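Local coordinates for protein phosphoacetylglucosamine mutase (Aspergillus lentulus, PDB 5O9X) that interconverts N-acetylglucosamine 6-phosphate and N-acetylglucosamine 1-phosphate, the phosphomutase step on the way to UDP-N-acetylglucosamine, at residues 38-43 with 138-143; 96-101 with 111-116. The protein carries 1 engineered substitution. All coordinates share one frame; numbering follows the deposited sequence.

Contact 1 of 2, residues 38-43 with 138-143. Unlike the reference sequence in segment 138-143: I142 (reference Val).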
ATOM      1  N   LEU A  38      13.573 -18.446   5.663  1.00 23.26           N
ATOM      2  CA  LEU A  38      13.519 -18.983   4.299  1.00 22.75           C
ATOM      3  C   LEU A  38      14.062 -18.073   3.223  1.00 24.63           C
ATOM      4  O   LEU A  38      14.185 -18.496   2.048  1.00 26.43           O
ATOM      5  CB  LEU A  38      12.100 -19.346   3.904  1.00 24.01           C
ATOM      6  CG  LEU A  38      11.408 -20.381   4.782  1.00 25.52           C
ATOM      7  CD1 LEU A  38       9.921 -20.557   4.407  1.00 24.41           C
ATOM      8  CD2 LEU A  38      12.195 -21.719   4.838  1.00 23.69           C
ATOM      9  N   LEU A  39      14.409 -16.835   3.593  1.00 22.78           N
ATOM     10  CA  LEU A  39      14.608 -15.786   2.615  1.00 21.57           C
ATOM     11  C   LEU A  39      15.997 -15.601   1.957  1.00 23.28           C
ATOM     12  O   LEU A  39      16.089 -14.938   0.918  1.00 19.75           O
ATOM     13  CB  LEU A  39      14.125 -14.453   3.193  1.00 21.22           C
ATOM     14  CG  LEU A  39      12.600 -14.351   3.033  1.00 22.68           C
ATOM     15  CD1 LEU A  39      12.120 -13.307   4.046  1.00 21.68           C
ATOM     16  CD2 LEU A  39      12.216 -13.971   1.575  1.00 22.83           C
ATOM     17  N   ASN A  40      17.092 -16.167   2.492  1.00 21.88           N
ATOM     18  CA  ASN A  40      18.399 -15.773   1.905  1.00 21.68           C
ATOM     19  C   ASN A  40      18.503 -15.900   0.352  1.00 22.06           C
ATOM     20  O   ASN A  40      18.921 -14.953  -0.345  1.00 21.38           O
ATOM     21  CB  ASN A  40      19.527 -16.613   2.529  1.00 24.30           C
ATOM     22  CG  ASN A  40      19.919 -16.125   3.910  1.00 27.95           C
ATOM     23  OD1 ASN A  40      19.445 -15.075   4.418  1.00 27.42           O
ATOM     24  ND2 ASN A  40      20.743 -16.900   4.558  1.00 28.92           N
ATOM     25  N   THR A  41      18.153 -17.073  -0.190  1.00 21.66           N
ATOM     26  CA  THR A  41      18.414 -17.298  -1.604  1.00 22.34           C
ATOM     27  C   THR A  41      17.455 -16.443  -2.454  1.00 23.29           C
ATOM     28  O   THR A  41      17.786 -16.024  -3.568  1.00 24.84           O
ATOM     29  CB  THR A  41      18.366 -18.772  -1.976  1.00 20.95           C
ATOM     30  OG1 THR A  41      17.040 -19.310  -1.827  1.00 20.60           O
ATOM     31  CG2 THR A  41      19.323 -19.572  -1.083  1.00 24.15           C
ATOM     32  N   VAL A  42      16.275 -16.182  -1.899  1.00 23.04           N
ATOM     33  CA  VAL A  42      15.257 -15.347  -2.529  1.00 23.79           C
ATOM     34  C   VAL A  42      15.781 -13.920  -2.727  1.00 21.43           C
ATOM     35  O   VAL A  42      15.702 -13.356  -3.819  1.00 22.86           O
ATOM     36  CB  VAL A  42      13.935 -15.309  -1.699  1.00 24.22           C
ATOM     37  CG1 VAL A  42      12.936 -14.378  -2.342  1.00 25.72           C
ATOM     38  CG2 VAL A  42      13.276 -16.666  -1.693  1.00 24.29           C
ATOM     39  N   VAL A  43      16.266 -13.336  -1.645  1.00 20.87           N
ATOM     40  CA  VAL A  43      16.787 -11.993  -1.647  1.00 20.69           C
ATOM     41  C   VAL A  43      18.000 -11.913  -2.614  1.00 23.81           C
ATOM     42  O   VAL A  43      18.192 -10.901  -3.327  1.00 23.55           O
ATOM     43  CB  VAL A  43      17.131 -11.571  -0.173  1.00 17.74           C
ATOM     44  CG1 VAL A  43      17.883 -10.252  -0.138  1.00 19.34           C
ATOM     45  CG2 VAL A  43      15.808 -11.490   0.659  1.00 17.70           C
ATOM     46  N   GLY A 138      16.150  -7.987   8.965  1.00 16.25           N
ATOM     47  CA  GLY A 138      16.495  -7.127   7.846  1.00 14.98           C
ATOM     48  C   GLY A 138      17.978  -6.910   7.564  1.00 17.23           C
ATOM     49  O   GLY A 138      18.413  -6.843   6.390  1.00 16.93           O
ATOM     50  N   SER A 139      18.761  -6.727   8.622  1.00 18.37           N
ATOM     51  CA  SER A 139      20.230  -6.534   8.418  1.00 18.94           C
ATOM     52  C   SER A 139      20.888  -7.722   7.660  1.00 19.40           C
ATOM     53  O   SER A 139      21.611  -7.486   6.697  1.00 19.64           O
ATOM     54  CB  SER A 139      20.965  -6.332   9.758  1.00 19.06           C
ATOM     55  OG  SER A 139      22.379  -6.227   9.502  1.00 24.32           O
ATOM     56  N   ARG A 140      20.658  -8.968   8.112  1.00 21.51           N
ATOM     57  CA  ARG A 140      21.139 -10.198   7.410  1.00 22.70           C
ATOM     58  C   ARG A 140      20.744 -10.146   5.953  1.00 23.79           C
ATOM     59  O   ARG A 140      21.585 -10.379   5.083  1.00 24.99           O
ATOM     60  CB  ARG A 140      20.601 -11.533   8.019  1.00 25.09           C
ATOM     61  CG  ARG A 140      21.348 -12.813   7.528  1.00 26.99           C
ATOM     62  CD  ARG A 140      20.463 -14.024   7.102  1.00 33.75           C
ATOM     63  NE  ARG A 140      19.369 -14.061   8.002  1.00 36.97           N
ATOM     64  CZ  ARG A 140      18.089 -14.340   7.822  1.00 31.00           C
ATOM     65  NH1 ARG A 140      17.507 -14.890   6.733  1.00 30.86           N
ATOM     66  NH2 ARG A 140      17.392 -14.151   8.924  1.00 31.69           N
ATOM     67  N   LEU A 141      19.444  -9.914   5.684  1.00 21.54           N
ATOM     68  CA  LEU A 141      18.954  -9.829   4.291  1.00 20.90           C
ATOM     69  C   LEU A 141      19.577  -8.719   3.437  1.00 22.12           C
ATOM     70  O   LEU A 141      19.934  -8.943   2.253  1.00 22.43           O
ATOM     71  CB  LEU A 141      17.396  -9.825   4.218  1.00 19.17           C
ATOM     72  CG  LEU A 141      16.726 -11.059   4.891  1.00 21.80           C
ATOM     73  CD1 LEU A 141      15.188 -10.929   4.950  1.00 20.88           C
ATOM     74  CD2 LEU A 141      17.149 -12.401   4.254  1.00 18.02           C
ATOM     75  N   ILE A 142      19.721  -7.529   3.993  1.00 19.15           N
ATOM     76  CA  ILE A 142      20.522  -6.455   3.337  1.00 21.81           C
ATOM     77  C   ILE A 142      22.021  -6.923   3.015  1.00 21.80           C
ATOM     78  O   ILE A 142      22.553  -6.579   1.959  1.00 20.36           O
ATOM     79  CB  ILE A 142      20.415  -5.142   4.222  1.00 24.55           C
ATOM     80  CG1 ILE A 142      19.302  -4.218   3.731  1.00 26.38           C
ATOM     81  CG2 ILE A 142      21.681  -4.331   4.384  1.00 32.22           C
ATOM     82  CD1 ILE A 142      18.317  -4.772   2.791  1.00 26.51           C
ATOM     83  N   GLY A 143      22.652  -7.654   3.931  1.00 23.55           N
ATOM     84  CA  GLY A 143      23.951  -8.353   3.652  1.00 23.32           C
ATOM     85  C   GLY A 143      23.888  -9.203   2.393  1.00 24.87           C
ATOM     86  O   GLY A 143      24.781  -9.142   1.536  1.00 22.28           O
TER
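L141 reaches from helix 138-151 to segment 38-43 and meets L39, N40 and V43. From CB, L141 places CG anti to the carbonyl carbon (chi1 -57°), and the contacts come at the two methyls. CD1 lies against L39, 4.0 Å from L39 CD1. CD2 touches all three: 3.8 Å from L39 CB, 3.9 Å from V43 CG2, and 3.5 Å from N40 OD1. The L39 and V43 side chains each cross L141 at about a right angle. From helix 40-56, V43 CG1 comes within 3.4 Å of L141 O.

Beside this apolar patch, R140 bends at chi2 and chi3 and crosses the N40 side chain. R140 NH1 donates to N40 OD1 at 3.0 Å in a nearly straight bond (N-H...O 163°). The oxygen lies in the guanidinium plane, while NH1 stands above the plane of the amide carbonyl. NH1 also bonds A36 O, just before segment 38-43, and N76 of strand 75-81 touches both leucines. One guanidinium nitrogen thus ties down both oxygens. In this packing of two helices of the first alpha/beta/alpha domain, L39, V43 and L141 form a buried apolar contact, and exposed R140 holds N40 by its amide oxygen at the edge.

Contact 2 of 2, residues 96-101 with 111-116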
ATOM      1  N   ALA A  96      11.418 -12.736 -11.846  1.00 24.01           N
ATOM      2  CA  ALA A  96      11.890 -12.821 -10.444  1.00 23.54           C
ATOM      3  C   ALA A  96      11.698 -14.220  -9.946  1.00 22.91           C
ATOM      4  O   ALA A  96      12.545 -14.752  -9.247  1.00 23.70           O
ATOM      5  CB  ALA A  96      11.120 -11.848  -9.590  1.00 24.33           C
ATOM      6  N   THR A  97      10.523 -14.797 -10.263  1.00 25.25           N
ATOM      7  CA  THR A  97      10.133 -16.098  -9.745  1.00 28.19           C
ATOM      8  C   THR A  97      11.018 -17.197 -10.351  1.00 26.76           C
ATOM      9  O   THR A  97      11.330 -18.199  -9.688  1.00 26.67           O
ATOM     10  CB  THR A  97       8.643 -16.337 -10.061  1.00 29.98           C
ATOM     11  OG1 THR A  97       7.883 -15.300  -9.474  1.00 28.52           O
ATOM     12  CG2 THR A  97       8.120 -17.685  -9.599  1.00 31.53           C
ATOM     13  N   LYS A  98      11.496 -16.971 -11.587  1.00 27.00           N
ATOM     14  CA  LYS A  98      12.389 -17.967 -12.206  1.00 26.54           C
ATOM     15  C   LYS A  98      13.734 -17.918 -11.477  1.00 27.19           C
ATOM     16  O   LYS A  98      14.288 -18.951 -11.138  1.00 29.36           O
ATOM     17  CB  LYS A  98      12.525 -17.634 -13.691  1.00 33.37           C
ATOM     18  CG  LYS A  98      13.413 -18.587 -14.488  1.00 41.87           C
ATOM     19  CD  LYS A  98      13.906 -17.905 -15.767  1.00 49.32           C
ATOM     20  CE  LYS A  98      12.849 -17.873 -16.870  1.00 56.47           C
ATOM     21  NZ  LYS A  98      12.973 -19.099 -17.704  1.00 51.44           N
ATOM     22  N   LEU A  99      14.268 -16.721 -11.215  1.00 25.96           N
ATOM     23  CA  LEU A  99      15.519 -16.657 -10.496  1.00 29.40           C
ATOM     24  C   LEU A  99      15.382 -17.239  -9.084  1.00 30.20           C
ATOM     25  O   LEU A  99      16.271 -17.966  -8.612  1.00 27.11           O
ATOM     26  CB  LEU A  99      16.087 -15.227 -10.430  1.00 28.87           C
ATOM     27  CG  LEU A  99      16.724 -14.654 -11.682  1.00 30.71           C
ATOM     28  CD1 LEU A  99      16.788 -13.127 -11.596  1.00 32.77           C
ATOM     29  CD2 LEU A  99      18.127 -15.266 -11.867  1.00 33.05           C
ATOM     30  N   ALA A 100      14.258 -16.951  -8.434  1.00 31.50           N
ATOM     31  CA  ALA A 100      14.072 -17.398  -7.032  1.00 29.43           C
ATOM     32  C   ALA A 100      13.903 -18.912  -6.936  1.00 32.66           C
ATOM     33  O   ALA A 100      14.224 -19.515  -5.905  1.00 33.61           O
ATOM     34  CB  ALA A 100      12.879 -16.697  -6.410  1.00 28.83           C
ATOM     35  N   ASN A 101      13.373 -19.531  -8.003  1.00 32.38           N
ATOM     36  CA  ASN A 101      13.185 -20.987  -8.014  1.00 32.63           C
ATOM     37  C   ASN A 101      14.339 -21.792  -8.678  1.00 37.02           C
ATOM     38  O   ASN A 101      14.340 -23.027  -8.629  1.00 34.47           O
ATOM     39  CB  ASN A 101      11.806 -21.362  -8.566  1.00 31.24           C
ATOM     40  CG  ASN A 101      10.686 -20.908  -7.631  1.00 34.09           C
ATOM     41  OD1 ASN A 101       9.878 -20.049  -7.985  1.00 40.80           O
ATOM     42  ND2 ASN A 101      10.669 -21.437  -6.421  1.00 26.90           N
ATOM     43  N   TYR A 111      20.504 -16.520 -14.982  1.00 35.09           N
ATOM     44  CA  TYR A 111      20.848 -15.098 -15.210  1.00 32.54           C
ATOM     45  C   TYR A 111      21.137 -14.814 -16.704  1.00 34.25           C
ATOM     46  O   TYR A 111      20.539 -13.901 -17.301  1.00 32.98           O
ATOM     47  CB  TYR A 111      22.052 -14.720 -14.357  1.00 30.32           C
ATOM     48  CG  TYR A 111      22.399 -13.238 -14.239  1.00 34.00           C
ATOM     49  CD1 TYR A 111      23.606 -12.721 -14.803  1.00 35.23           C
ATOM     50  CD2 TYR A 111      21.586 -12.346 -13.491  1.00 31.03           C
ATOM     51  CE1 TYR A 111      23.959 -11.372 -14.650  1.00 37.09           C
ATOM     52  CE2 TYR A 111      21.951 -11.006 -13.337  1.00 31.81           C
ATOM     53  CZ  TYR A 111      23.113 -10.516 -13.919  1.00 34.55           C
ATOM     54  OH  TYR A 111      23.449  -9.198 -13.760  1.00 34.95           O
ATOM     55  N   ASP A 112      22.050 -15.581 -17.312  1.00 37.02           N
ATOM     56  CA  ASP A 112      22.346 -15.422 -18.767  1.00 39.28           C
ATOM     57  C   ASP A 112      21.152 -15.717 -19.667  1.00 37.12           C
ATOM     58  O   ASP A 112      20.910 -14.997 -20.658  1.00 41.77           O
ATOM     59  CB  ASP A 112      23.562 -16.256 -19.195  1.00 46.27           C
ATOM     60  CG  ASP A 112      24.872 -15.615 -18.770  1.00 56.51           C
ATOM     61  OD1 ASP A 112      25.042 -14.379 -19.021  1.00 56.82           O
ATOM     62  OD2 ASP A 112      25.714 -16.351 -18.182  1.00 51.29           O
ATOM     63  N   GLU A 113      20.367 -16.730 -19.286  1.00 33.70           N
ATOM     64  CA  GLU A 113      19.163 -17.076 -20.015  1.00 34.18           C
ATOM     65  C   GLU A 113      18.268 -15.828 -20.031  1.00 35.72           C
ATOM     66  O   GLU A 113      17.738 -15.424 -21.089  1.00 37.08           O
ATOM     67  CB  GLU A 113      18.524 -18.246 -19.294  1.00 41.69           C
ATOM     68  CG  GLU A 113      17.395 -18.980 -19.965  1.00 51.29           C
ATOM     69  CD  GLU A 113      16.728 -19.978 -19.009  1.00 65.25           C
ATOM     70  OE1 GLU A 113      17.435 -20.762 -18.298  1.00 67.57           O
ATOM     71  OE2 GLU A 113      15.482 -19.963 -18.966  1.00 62.93           O
ATOM     72  N   LEU A 114      18.189 -15.144 -18.875  1.00 32.22           N
ATOM     73  CA  LEU A 114      17.393 -13.924 -18.779  1.00 30.11           C
ATOM     74  C   LEU A 114      17.926 -12.774 -19.572  1.00 27.57           C
ATOM     75  O   LEU A 114      17.116 -12.016 -20.164  1.00 35.05           O
ATOM     76  CB  LEU A 114      17.110 -13.515 -17.316  1.00 27.40           C
ATOM     77  CG  LEU A 114      16.022 -14.329 -16.642  1.00 28.55           C
ATOM     78  CD1 LEU A 114      15.942 -14.036 -15.124  1.00 31.62           C
ATOM     79  CD2 LEU A 114      14.667 -14.128 -17.301  1.00 29.58           C
ATOM     80  N   VAL A 115      19.245 -12.601 -19.603  1.00 31.28           N
ATOM     81  CA  VAL A 115      19.742 -11.462 -20.382  1.00 35.48           C
ATOM     82  C   VAL A 115      19.365 -11.574 -21.895  1.00 32.48           C
ATOM     83  O   VAL A 115      19.010 -10.562 -22.521  1.00 30.20           O
ATOM     84  CB  VAL A 115      21.231 -11.076 -20.104  1.00 42.23           C
ATOM     85  CG1 VAL A 115      21.781 -11.697 -18.839  1.00 41.66           C
ATOM     86  CG2 VAL A 115      22.176 -11.306 -21.280  1.00 40.30           C
ATOM     87  N   LYS A 116      19.395 -12.811 -22.419  1.00 38.05           N
ATOM     88  CA  LYS A 116      18.973 -13.158 -23.809  1.00 43.17           C
ATOM     89  C   LYS A 116      17.504 -12.917 -24.022  1.00 42.15           C
ATOM     90  O   LYS A 116      17.127 -12.249 -24.986  1.00 42.55           O
ATOM     91  CB  LYS A 116      19.272 -14.627 -24.165  1.00 55.05           C
ATOM     92  CG  LYS A 116      20.596 -14.855 -24.886  1.00 69.59           C
ATOM     93  CD  LYS A 116      21.228 -16.182 -24.444  1.00 81.52           C
ATOM     94  CE  LYS A 116      22.716 -16.285 -24.780  1.00 82.99           C
ATOM     95  NZ  LYS A 116      22.980 -17.056 -26.031  1.00 82.74           N
TER
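K98 sends CG anti to its backbone N (chi1 -179°), and E113 does the same from the facing helix (chi1 -169°). Beyond CG the two chains differ: K98 bends at chi3 and chi4, whereas E113 stays extended. The side chains cross at about a right angle, and K98 NZ forms a salt bridge with E113 OE2 at 2.9 Å, a hydrogen-bonded pair in which the ammonium group meets the oxygen nearly along its C-O axis.

The methylenes of K98 have a second job. They slide past L114 in the opposite direction, with K98 CD 4.1 Å from L114 CD2, so the charged pair borders the apolar packing. The other branch of L114 turns to L99: L114 CD1 lies 3.6 Å from L99 CG and 3.7 Å from L99 CD1. The other methyl of L99, CD2, stands 4.1 Å from the backbone N of Y111.

The two segments run nearly antiparallel, 163° between their directions, and their axes are 10.9 Å apart at closest approach, as two arms of a helical hairpin. L99 also touches I107 and V110 in the earlier part of helix 107-118. Helix 40-56 packs against both arms: its L49 meets A96, T51 and L52 meet Y111, and L52 also meets L114, while A96, T97 and A100 rest on F32 of strand 32-35.

Both contacts belong to the first alpha/beta/alpha domain and lie on the same side of the chain's centre, with their centres 18 Å apart and nearest atoms about 5 Å apart without touching. Along the chain, 38-43 comes first, both segments of contact 2 follow, and 138-143 comes last, so contact 1 brackets the hairpin of contact 2. Helix 40-56 links them: its N-terminal part enters contact 1, and further along it packs on the two helices of contact 2. Strand 32-35 also touches side chains of both. Together they join four helices of this domain; the side chain of L39 lies about 13 Å from the bound glucose 1,6-bisphosphate, so contact 1 is packing set back from the ligand.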